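Local atomic coordinates of probable 2-dehydro-3-deoxygalactonokinase DgoK1 (Sinorhizobium meliloti, PDB entry 3T69), a protein that probably phosphorylates 2-dehydro-3-deoxy-D-galactonate at its 6-position with ATP, the second step in breaking down D-galactonate. Residues Y9-W14 against A296-A301; E86-L91 against D160-G165; S153-L158 against L247-A252; A189-F194 against T231-A236. All blocks are in the same frame, centred on the assembly; numbering follows the deposited sequence.

Interaction 1 of 4, residues Y9-W14 against A296-A301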
# COMPACT_ATOMS: atom_id res chain seq x y z
N TYR B 9 -39.66 8.29 9.63
CA TYR B 9 -38.27 8.62 9.97
C TYR B 9 -37.41 8.90 8.74
O TYR B 9 -37.75 8.48 7.64
CB TYR B 9 -37.62 7.56 10.91
CG TYR B 9 -37.47 6.18 10.29
CD1 TYR B 9 -38.46 5.19 10.44
CD2 TYR B 9 -36.33 5.85 9.54
CE1 TYR B 9 -38.32 3.92 9.84
CE2 TYR B 9 -36.20 4.59 8.96
CZ TYR B 9 -37.19 3.64 9.10
OH TYR B 9 -37.01 2.39 8.51
N ALA B 10 -36.34 9.68 8.94
CA ALA B 10 -35.26 9.80 7.95
C ALA B 10 -34.18 8.80 8.36
O ALA B 10 -33.86 8.66 9.55
CB ALA B 10 -34.70 11.22 7.89
N ALA B 11 -33.65 8.07 7.37
CA ALA B 11 -32.51 7.20 7.55
C ALA B 11 -31.36 7.79 6.75
O ALA B 11 -31.53 8.12 5.57
CB ALA B 11 -32.83 5.81 7.07
N VAL B 12 -30.20 7.94 7.42
CA VAL B 12 -29.02 8.55 6.82
C VAL B 12 -27.81 7.63 7.03
O VAL B 12 -27.50 7.25 8.17
CB VAL B 12 -28.70 9.90 7.49
CG1 VAL B 12 -27.33 10.41 7.07
CG2 VAL B 12 -29.78 10.93 7.22
N ASP B 13 -27.14 7.26 5.93
CA ASP B 13 -25.91 6.44 5.96
C ASP B 13 -24.75 7.32 5.53
O ASP B 13 -24.56 7.58 4.36
CB ASP B 13 -26.04 5.20 5.06
CG ASP B 13 -24.81 4.26 5.12
OD1 ASP B 13 -24.18 4.10 6.18
OD2 ASP B 13 -24.50 3.64 4.10
N TRP B 14 -24.00 7.79 6.52
CA TRP B 14 -23.04 8.85 6.32
C TRP B 14 -21.63 8.23 6.36
O TRP B 14 -21.02 8.04 7.43
CB TRP B 14 -23.23 9.94 7.36
CG TRP B 14 -22.95 11.29 6.83
CD1 TRP B 14 -22.04 11.61 5.88
CD2 TRP B 14 -23.57 12.53 7.23
NE1 TRP B 14 -22.05 12.97 5.65
CE2 TRP B 14 -22.99 13.55 6.46
CE3 TRP B 14 -24.58 12.87 8.14
CZ2 TRP B 14 -23.39 14.89 6.57
CZ3 TRP B 14 -24.96 14.20 8.25
CH2 TRP B 14 -24.36 15.20 7.48
N ALA B 296 -32.42 -1.52 6.01
CA ALA B 296 -33.06 -2.43 6.92
C ALA B 296 -32.52 -2.29 8.33
O ALA B 296 -33.26 -2.49 9.30
CB ALA B 296 -32.92 -3.84 6.45
N GLY B 297 -31.23 -2.00 8.45
CA GLY B 297 -30.59 -1.90 9.73
C GLY B 297 -31.03 -0.59 10.35
O GLY B 297 -31.39 -0.56 11.52
N LEU B 298 -31.04 0.49 9.58
CA LEU B 298 -31.59 1.71 10.10
C LEU B 298 -33.10 1.56 10.43
O LEU B 298 -33.60 2.22 11.34
CB LEU B 298 -31.36 2.90 9.17
CG LEU B 298 -29.95 3.27 8.70
CD1 LEU B 298 -30.01 3.78 7.29
CD2 LEU B 298 -29.32 4.31 9.56
N SER B 299 -33.83 0.72 9.71
CA SER B 299 -35.26 0.54 10.02
C SER B 299 -35.46 -0.18 11.38
O SER B 299 -36.24 0.26 12.22
CB SER B 299 -36.03 -0.13 8.85
OG SER B 299 -37.20 -0.82 9.29
N ALA B 300 -34.72 -1.25 11.61
CA ALA B 300 -34.89 -1.97 12.87
C ALA B 300 -34.56 -1.09 14.10
O ALA B 300 -35.13 -1.29 15.18
CB ALA B 300 -34.09 -3.23 12.86
N ALA B 301 -33.66 -0.11 13.92
CA ALA B 301 -33.31 0.82 14.98
C ALA B 301 -34.39 1.85 15.19
O ALA B 301 -34.83 2.04 16.31
CB ALA B 301 -31.89 1.51 14.73
O HOH W 1 -39.18 0.93 8.55
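Leu298 reaches out from helix 290-305 to Ala11 on strand 9-14, and its CD1 lies 3.5 Å from Ala11 CB. The CB of Leu298 backs up the same methyl from 3.9 Å, while its second branch, CD2, runs along to the Val12 carbonyl, 3.7 Å from Val12 O. Val12 itself offers only backbone here, since its side chain leaves on the other face of the strand. With chi1 at -55°, Leu298 CG stands beside its backbone N and anti to the carbonyl carbon, and from there the forked end spans two successive strand residues.

At the start of the strand the contact turns polar. Tyr9 points its ring toward the helix, with its hydroxyl near Ser299, and the two hydroxyls are joined through a water, 2.6 Å from Tyr9 OH and 2.7 Å from Ser299 OG. The water sits at the edge of the tyrosine ring, in its plane. Tyr9 OH and Ser299 OG, 3.3 Å apart, are badly angled for a direct bond. Tyr9 and Ala11 alternate with Ala10, so both face the helix. Ser299 turns OG anti to its own backbone N (chi1 155°), which brings the oxygen to the water.

The short strand and helix axes come within 8.7 Å at 135°. Strand 9-14 is hydrogen-bonded to strand 19-24 on one side and to strand 67-71 on the other, a sheet consistent with an ASKHA nucleotide-binding fold. Helix 290-305, near the end of the modelled chain, returns to cover this sheet: Leu298 also touches Cys70, Tyr9 reaches Ala302, and Asp13 meets Val294.

Interaction 2 of 4, residues E86-L91 against D160-G165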
# COMPACT_ATOMS: atom_id res chain seq x y z
N GLU B 86 -18.48 -3.35 22.17
CA GLU B 86 -17.42 -4.27 22.00
C GLU B 86 -17.94 -5.69 21.67
O GLU B 86 -19.09 -6.04 21.99
CB GLU B 86 -16.46 -4.13 23.17
CG GLU B 86 -16.67 -4.94 24.39
CD GLU B 86 -15.35 -4.96 25.22
OE1 GLU B 86 -14.38 -5.67 24.75
OE2 GLU B 86 -15.26 -4.23 26.27
N THR B 87 -17.13 -6.45 20.95
CA THR B 87 -17.51 -7.73 20.43
C THR B 87 -17.02 -8.77 21.41
O THR B 87 -16.03 -8.59 22.05
CB THR B 87 -16.82 -8.02 19.08
OG1 THR B 87 -15.39 -7.97 19.26
CG2 THR B 87 -17.26 -7.05 18.04
N PRO B 88 -17.71 -9.90 21.52
CA PRO B 88 -18.93 -10.24 20.80
C PRO B 88 -20.05 -9.33 21.29
O PRO B 88 -20.07 -8.93 22.45
CB PRO B 88 -19.20 -11.69 21.22
CG PRO B 88 -17.86 -12.17 21.84
CD PRO B 88 -17.35 -10.94 22.51
N ALA B 89 -20.94 -8.99 20.37
CA ALA B 89 -21.95 -8.03 20.63
C ALA B 89 -23.19 -8.54 19.97
O ALA B 89 -23.17 -8.95 18.79
CB ALA B 89 -21.56 -6.68 20.03
N ALA B 90 -24.28 -8.50 20.73
CA ALA B 90 -25.59 -8.81 20.16
C ALA B 90 -26.03 -7.62 19.31
O ALA B 90 -26.13 -6.49 19.80
CB ALA B 90 -26.59 -9.10 21.29
N LEU B 91 -26.32 -7.86 18.04
CA LEU B 91 -26.85 -6.81 17.14
C LEU B 91 -28.01 -6.01 17.70
O LEU B 91 -28.20 -4.86 17.35
CB LEU B 91 -27.30 -7.44 15.84
CG LEU B 91 -26.31 -7.72 14.69
CD1 LEU B 91 -24.90 -7.29 14.98
CD2 LEU B 91 -26.37 -9.18 14.22
N ASP B 160 -26.22 -16.16 15.20
CA ASP B 160 -27.39 -15.84 16.01
C ASP B 160 -27.59 -14.38 16.38
O ASP B 160 -27.82 -14.08 17.53
CB ASP B 160 -27.35 -16.61 17.33
CG ASP B 160 -27.08 -18.07 17.14
OD1 ASP B 160 -27.38 -18.62 16.08
OD2 ASP B 160 -26.56 -18.69 18.08
N ASP B 161 -27.48 -13.48 15.43
CA ASP B 161 -27.65 -12.08 15.78
C ASP B 161 -26.55 -11.67 16.75
O ASP B 161 -26.73 -10.86 17.61
CB ASP B 161 -29.01 -11.84 16.43
CG ASP B 161 -30.19 -12.12 15.49
OD1 ASP B 161 -30.06 -12.94 14.56
OD2 ASP B 161 -31.26 -11.54 15.69
N ARG B 162 -25.40 -12.27 16.57
CA ARG B 162 -24.19 -11.95 17.32
C ARG B 162 -22.91 -11.84 16.44
O ARG B 162 -22.54 -12.79 15.73
CB ARG B 162 -23.95 -12.96 18.43
CG ARG B 162 -25.03 -12.99 19.46
CD ARG B 162 -24.59 -13.75 20.67
NE ARG B 162 -23.94 -12.91 21.69
CZ ARG B 162 -22.69 -13.07 22.12
NH1 ARG B 162 -21.90 -14.03 21.61
NH2 ARG B 162 -22.21 -12.27 23.08
N VAL B 163 -22.24 -10.69 16.49
CA VAL B 163 -20.88 -10.59 15.94
C VAL B 163 -19.87 -11.17 16.92
O VAL B 163 -19.72 -10.65 18.02
CB VAL B 163 -20.50 -9.15 15.63
CG1 VAL B 163 -19.17 -9.13 14.99
CG2 VAL B 163 -21.52 -8.55 14.72
N GLU B 164 -19.18 -12.24 16.52
CA GLU B 164 -18.24 -12.93 17.39
C GLU B 164 -16.87 -12.27 17.34
O GLU B 164 -16.14 -12.23 18.34
CB GLU B 164 -18.12 -14.42 17.02
CG GLU B 164 -19.25 -15.33 17.52
CD GLU B 164 -19.30 -15.39 19.05
OE1 GLU B 164 -18.22 -15.65 19.66
OE2 GLU B 164 -20.40 -15.17 19.65
N GLY B 165 -16.54 -11.74 16.16
CA GLY B 165 -15.25 -11.12 15.88
C GLY B 165 -15.27 -10.66 14.44
O GLY B 165 -16.22 -10.97 13.67
O HOH W 2 -13.81 -10.39 19.11
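Ala89 and Val163 pair through both of their backbone groups: Ala89 N donates to Val163 O at 3.1 Å and Val163 N to Ala89 O at 3.0 Å, making a hydrogen-bonded antiparallel pair. Next to it Ala90 and Arg162 form the non-hydrogen-bonded pair, with CA-H...O contacts from Arg162 CA to Ala89 O and from Ala90 CA to Asp161 O. A third backbone bond, Leu91 N to Asp161 O at 3.1 Å, follows beyond the two bridges, though its donor stands 42° out of the carbonyl plane.

Water adds a bridge at the other end, accepting a hydrogen bond from Thr87 OG1 and donating one to Glu164 O.

Charge works within 160-165: Arg162 NH1 forms a salt bridge to Glu164 OE2 at 2.7 Å. The guanidinium, its chain bent at chi3, passes obliquely by Pro88, whose CB is 3.6 Å from Arg162 NH2.

On the face that carries Ala89 and Val163, Leu91 CD1 meets Val163 CG2 at 3.6 Å, the side chains nearly perpendicular.

Strand 89-90 is an outermost strand of its sheet within this chain, with 162-169 between it and 153-159; Leu114 of strand 108-116 touches Ala89 and Val163, and Ala136 of helix 128-139 touches Leu91.

Interaction 3 of 4, residues S153-L158 against L247-A252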
# COMPACT_ATOMS: atom_id res chain seq x y z
N SER B 153 -12.38 -3.35 3.97
CA SER B 153 -13.25 -4.47 3.69
C SER B 153 -13.43 -5.28 4.96
O SER B 153 -12.48 -5.70 5.58
CB SER B 153 -12.68 -5.29 2.53
OG SER B 153 -13.34 -6.54 2.48
N LYS B 154 -14.65 -5.50 5.38
CA LYS B 154 -14.81 -6.21 6.63
C LYS B 154 -15.09 -7.72 6.47
O LYS B 154 -15.87 -8.11 5.59
CB LYS B 154 -15.87 -5.49 7.47
CG LYS B 154 -15.26 -4.55 8.51
CD LYS B 154 -14.96 -3.14 8.09
CE LYS B 154 -13.81 -2.72 8.94
NZ LYS B 154 -13.55 -1.29 9.12
N TRP B 155 -14.46 -8.56 7.27
CA TRP B 155 -14.79 -10.00 7.29
C TRP B 155 -15.30 -10.39 8.67
O TRP B 155 -14.57 -10.31 9.65
CB TRP B 155 -13.60 -10.87 6.87
CG TRP B 155 -13.37 -10.86 5.33
CD1 TRP B 155 -13.01 -9.79 4.55
CD2 TRP B 155 -13.50 -11.97 4.44
NE1 TRP B 155 -12.91 -10.16 3.24
CE2 TRP B 155 -13.20 -11.49 3.14
CE3 TRP B 155 -13.85 -13.31 4.61
CZ2 TRP B 155 -13.26 -12.32 2.01
CZ3 TRP B 155 -13.91 -14.13 3.50
CH2 TRP B 155 -13.59 -13.64 2.21
N VAL B 156 -16.57 -10.80 8.76
CA VAL B 156 -17.28 -10.90 10.06
C VAL B 156 -17.79 -12.33 10.40
O VAL B 156 -18.46 -12.96 9.60
CB VAL B 156 -18.44 -9.90 10.07
CG1 VAL B 156 -19.07 -9.79 11.45
CG2 VAL B 156 -17.97 -8.56 9.57
N ARG B 157 -17.44 -12.84 11.57
CA ARG B 157 -18.00 -14.09 12.02
C ARG B 157 -19.31 -13.75 12.76
O ARG B 157 -19.29 -13.23 13.90
CB ARG B 157 -17.04 -14.92 12.92
CG ARG B 157 -15.50 -14.65 12.77
CD ARG B 157 -14.51 -15.66 13.47
NE ARG B 157 -15.01 -16.35 14.69
CZ ARG B 157 -14.67 -16.07 15.96
NH1 ARG B 157 -13.83 -15.07 16.24
NH2 ARG B 157 -15.19 -16.79 16.96
N LEU B 158 -20.44 -14.09 12.11
CA LEU B 158 -21.81 -13.84 12.61
C LEU B 158 -22.49 -15.12 13.13
O LEU B 158 -22.43 -16.15 12.48
CB LEU B 158 -22.63 -13.21 11.50
CG LEU B 158 -24.05 -12.77 11.81
CD1 LEU B 158 -24.13 -11.94 13.13
CD2 LEU B 158 -24.60 -11.98 10.63
N LEU B 247 -4.87 -10.79 -1.94
CA LEU B 247 -4.18 -10.73 -0.62
C LEU B 247 -5.16 -10.74 0.52
O LEU B 247 -5.04 -11.55 1.46
CB LEU B 247 -3.25 -9.52 -0.57
CG LEU B 247 -2.52 -9.17 0.70
CD1 LEU B 247 -1.62 -10.28 1.15
CD2 LEU B 247 -1.70 -8.01 0.37
N GLU B 248 -6.16 -9.87 0.43
CA GLU B 248 -7.32 -9.96 1.33
C GLU B 248 -7.84 -11.38 1.56
O GLU B 248 -8.12 -11.80 2.69
CB GLU B 248 -8.49 -9.19 0.77
CG GLU B 248 -9.67 -9.25 1.71
CD GLU B 248 -10.73 -8.22 1.38
OE1 GLU B 248 -10.37 -7.18 0.77
OE2 GLU B 248 -11.92 -8.48 1.71
N ILE B 249 -7.99 -12.15 0.48
CA ILE B 249 -8.68 -13.41 0.65
C ILE B 249 -7.78 -14.39 1.33
O ILE B 249 -8.21 -15.11 2.25
CB ILE B 249 -9.19 -13.95 -0.64
CG1 ILE B 249 -10.28 -13.04 -1.19
CG2 ILE B 249 -9.65 -15.41 -0.45
CD1 ILE B 249 -10.46 -13.26 -2.66
N ALA B 250 -6.54 -14.43 0.87
CA ALA B 250 -5.49 -15.14 1.60
C ALA B 250 -5.62 -14.91 3.07
O ALA B 250 -5.66 -15.85 3.81
CB ALA B 250 -4.12 -14.67 1.14
N GLY B 251 -5.72 -13.64 3.47
CA GLY B 251 -5.81 -13.30 4.88
C GLY B 251 -7.12 -13.72 5.52
O GLY B 251 -7.13 -14.34 6.62
N ALA B 252 -8.22 -13.35 4.88
CA ALA B 252 -9.52 -13.87 5.31
C ALA B 252 -9.44 -15.40 5.51
O ALA B 252 -9.85 -15.93 6.57
CB ALA B 252 -10.54 -13.52 4.30
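Glu248 makes the polar half of this contact, and one of its oxygens, OE2, makes both bonds to the strand. It accepts from Ser153 OG at 2.5 Å and from Trp155 NE1 with an N-H...O angle of 158°; the modelled length of the indole bond, 2.5 Å from NE1 to OE2, is too short to be relied on, but its direction is reasonable. The serine comes in on the syn side of OE2, tilted out of the carboxylate plane. That plane and the indole stand almost perpendicular, and OE2 lies near the plane of the indole, at its edge. Glu248 reaches across because CG is anti to the backbone N and the chain runs on extended. OE1 is taken by Thr171 OG1 and Tyr274 OH, so four hydrogen-bond partners grip the two oxygens of this buried carboxylate.

One residue on, Ile249 adds a looser apolar touch, its CG1 4.4 Å from Trp155 CZ2. Ala250 does not meet the strand and packs on Ala213 of the second subunit.

A turn after Glu248, with its N bonded to Glu248 O, comes Ala252. Its methyl sits over one face of the indole in a CH-pi contact, CB 3.2 Å from the centroid of the Trp155 six-membered ring and only 10° off the normal. Glu248 and Ala252 thus hold the tryptophan by edge and face respectively.

Strand and helix run nearly in the same direction, their short axes 10.4 Å apart at 19°. Trp155 is also packed by Leu145 and Cys147 of strand 143-148 and by Leu278 of helix 268-280, which touches Ile249 as well; Phe169 of strand 162-169 lies against Glu248.

Interaction 4 of 4, residues A189-F194 against T231-A236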
# COMPACT_ATOMS: atom_id res chain seq x y z
N ALA B 189 -2.95 4.88 -14.83
CA ALA B 189 -3.68 6.15 -14.61
C ALA B 189 -4.72 6.42 -15.69
O ALA B 189 -5.92 6.56 -15.40
CB ALA B 189 -2.70 7.35 -14.46
N GLU B 190 -4.26 6.43 -16.94
CA GLU B 190 -5.09 6.81 -18.08
C GLU B 190 -6.15 5.74 -18.48
O GLU B 190 -6.78 5.88 -19.53
CB GLU B 190 -4.19 7.25 -19.26
CG GLU B 190 -2.89 7.98 -18.78
CD GLU B 190 -2.42 9.15 -19.69
OE1 GLU B 190 -2.58 9.05 -20.94
OE2 GLU B 190 -1.87 10.15 -19.16
N ALA B 191 -6.34 4.71 -17.65
CA ALA B 191 -7.56 3.90 -17.69
C ALA B 191 -8.41 4.30 -16.49
O ALA B 191 -7.85 4.75 -15.48
CB ALA B 191 -7.24 2.42 -17.61
N ASP B 192 -9.73 4.14 -16.58
CA ASP B 192 -10.64 4.40 -15.44
C ASP B 192 -11.30 3.12 -14.94
O ASP B 192 -11.79 3.05 -13.81
CB ASP B 192 -11.73 5.43 -15.81
CG ASP B 192 -11.22 6.91 -15.80
OD1 ASP B 192 -10.04 7.15 -15.44
OD2 ASP B 192 -12.00 7.84 -16.14
N THR B 193 -11.31 2.10 -15.78
CA THR B 193 -12.10 0.89 -15.51
C THR B 193 -11.40 -0.34 -16.06
O THR B 193 -10.39 -0.22 -16.77
CB THR B 193 -13.50 0.94 -16.23
OG1 THR B 193 -13.57 2.12 -17.05
CG2 THR B 193 -14.66 0.90 -15.22
N PHE B 194 -11.96 -1.50 -15.75
CA PHE B 194 -11.52 -2.73 -16.34
C PHE B 194 -12.62 -3.75 -16.15
O PHE B 194 -13.36 -3.68 -15.18
CB PHE B 194 -10.19 -3.21 -15.72
CG PHE B 194 -10.28 -3.63 -14.26
CD1 PHE B 194 -10.52 -4.96 -13.92
CD2 PHE B 194 -10.10 -2.70 -13.23
CE1 PHE B 194 -10.59 -5.35 -12.61
CE2 PHE B 194 -10.18 -3.08 -11.92
CZ PHE B 194 -10.42 -4.41 -11.60
N THR B 231 2.32 -3.43 -20.96
CA THR B 231 0.99 -3.75 -20.43
C THR B 231 0.01 -2.62 -20.69
O THR B 231 0.35 -1.43 -20.57
CB THR B 231 1.01 -4.09 -18.92
OG1 THR B 231 2.06 -5.03 -18.66
CG2 THR B 231 -0.32 -4.73 -18.49
N ALA B 232 -1.20 -3.01 -21.11
CA ALA B 232 -2.30 -2.09 -21.33
C ALA B 232 -2.78 -1.61 -19.97
O ALA B 232 -2.87 -2.41 -19.02
N ALA B 233 -3.09 -0.31 -19.88
CA ALA B 233 -3.54 0.32 -18.63
C ALA B 233 -4.70 -0.42 -17.88
O ALA B 233 -4.70 -0.53 -16.64
CB ALA B 233 -3.82 1.82 -18.86
N ALA B 234 -5.67 -0.98 -18.61
CA ALA B 234 -6.75 -1.71 -17.96
C ALA B 234 -6.26 -3.02 -17.35
O ALA B 234 -6.69 -3.43 -16.25
CB ALA B 234 -7.91 -1.95 -18.92
N ASP B 235 -5.35 -3.70 -18.03
CA ASP B 235 -4.82 -4.94 -17.48
C ASP B 235 -3.92 -4.71 -16.24
O ASP B 235 -3.90 -5.54 -15.30
CB ASP B 235 -4.15 -5.75 -18.60
CG ASP B 235 -5.18 -6.23 -19.68
OD1 ASP B 235 -6.11 -7.04 -19.35
OD2 ASP B 235 -5.06 -5.78 -20.85
N ALA B 236 -3.21 -3.56 -16.23
CA ALA B 236 -2.38 -3.14 -15.10
C ALA B 236 -3.24 -2.87 -13.84
O ALA B 236 -2.97 -3.42 -12.73
CB ALA B 236 -1.56 -1.91 -15.49
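Phe194 meets Ala234 first through its CB, which stands 3.5 Å from Ala234 O and 4.1 Å from Ala234 CB. The next atom, CG, is 4.1 Å from the same carbonyl oxygen, which approaches the ring obliquely. Beyond CG the ring leaves the segment 231-236: with chi1 at 67°, CG sits between the backbone N and the carbonyl carbon, and the ring runs on along helix 233-252 to touch Arg237, Ala238 and Ser241 in the following turns.

What Phe194 lies on is the beginning of that long helix. Ala232 occupies the N-cap position, and Ala236 N bonds back to Ala232 O at 3.0 Å to close the first turn. The opposing segment 189-194 is a loop with no regular structure, linking helix 185-188 to helix 199-210, so this is a loop draped over a helix start at the surface, in the helical part of the fold.

Farther back in the loop, Ala191 turns its methyl to the helix, and its CB packs 3.7 Å from Ala233 CB. Thr193 takes part through its backbone: its carbonyl O comes to 3.7 Å from Ala234 CB, while its side chain points off the other way.

Interaction 1 joins parts near the two ends of the chain, and the other three are nested in the loop it closes; interaction 2 closes before interaction 4 opens, and 4 is nested inside 3. Interactions 2 and 3, centres 16 Å apart, alternate along the chain and touch on neighbouring strands 153-159 and 162-169, with a probable hydrogen bond of 2.8 Å between Glu164 N and Arg157 O. Helix 233-252 carries interaction 4 at its start and interaction 3 at its far end, 26 Å between centres, and so connects the sheet that interactions 2 and 3 share to the helical region. Interaction 1 is in the other sheet, its centre 37 Å from that of interaction 4.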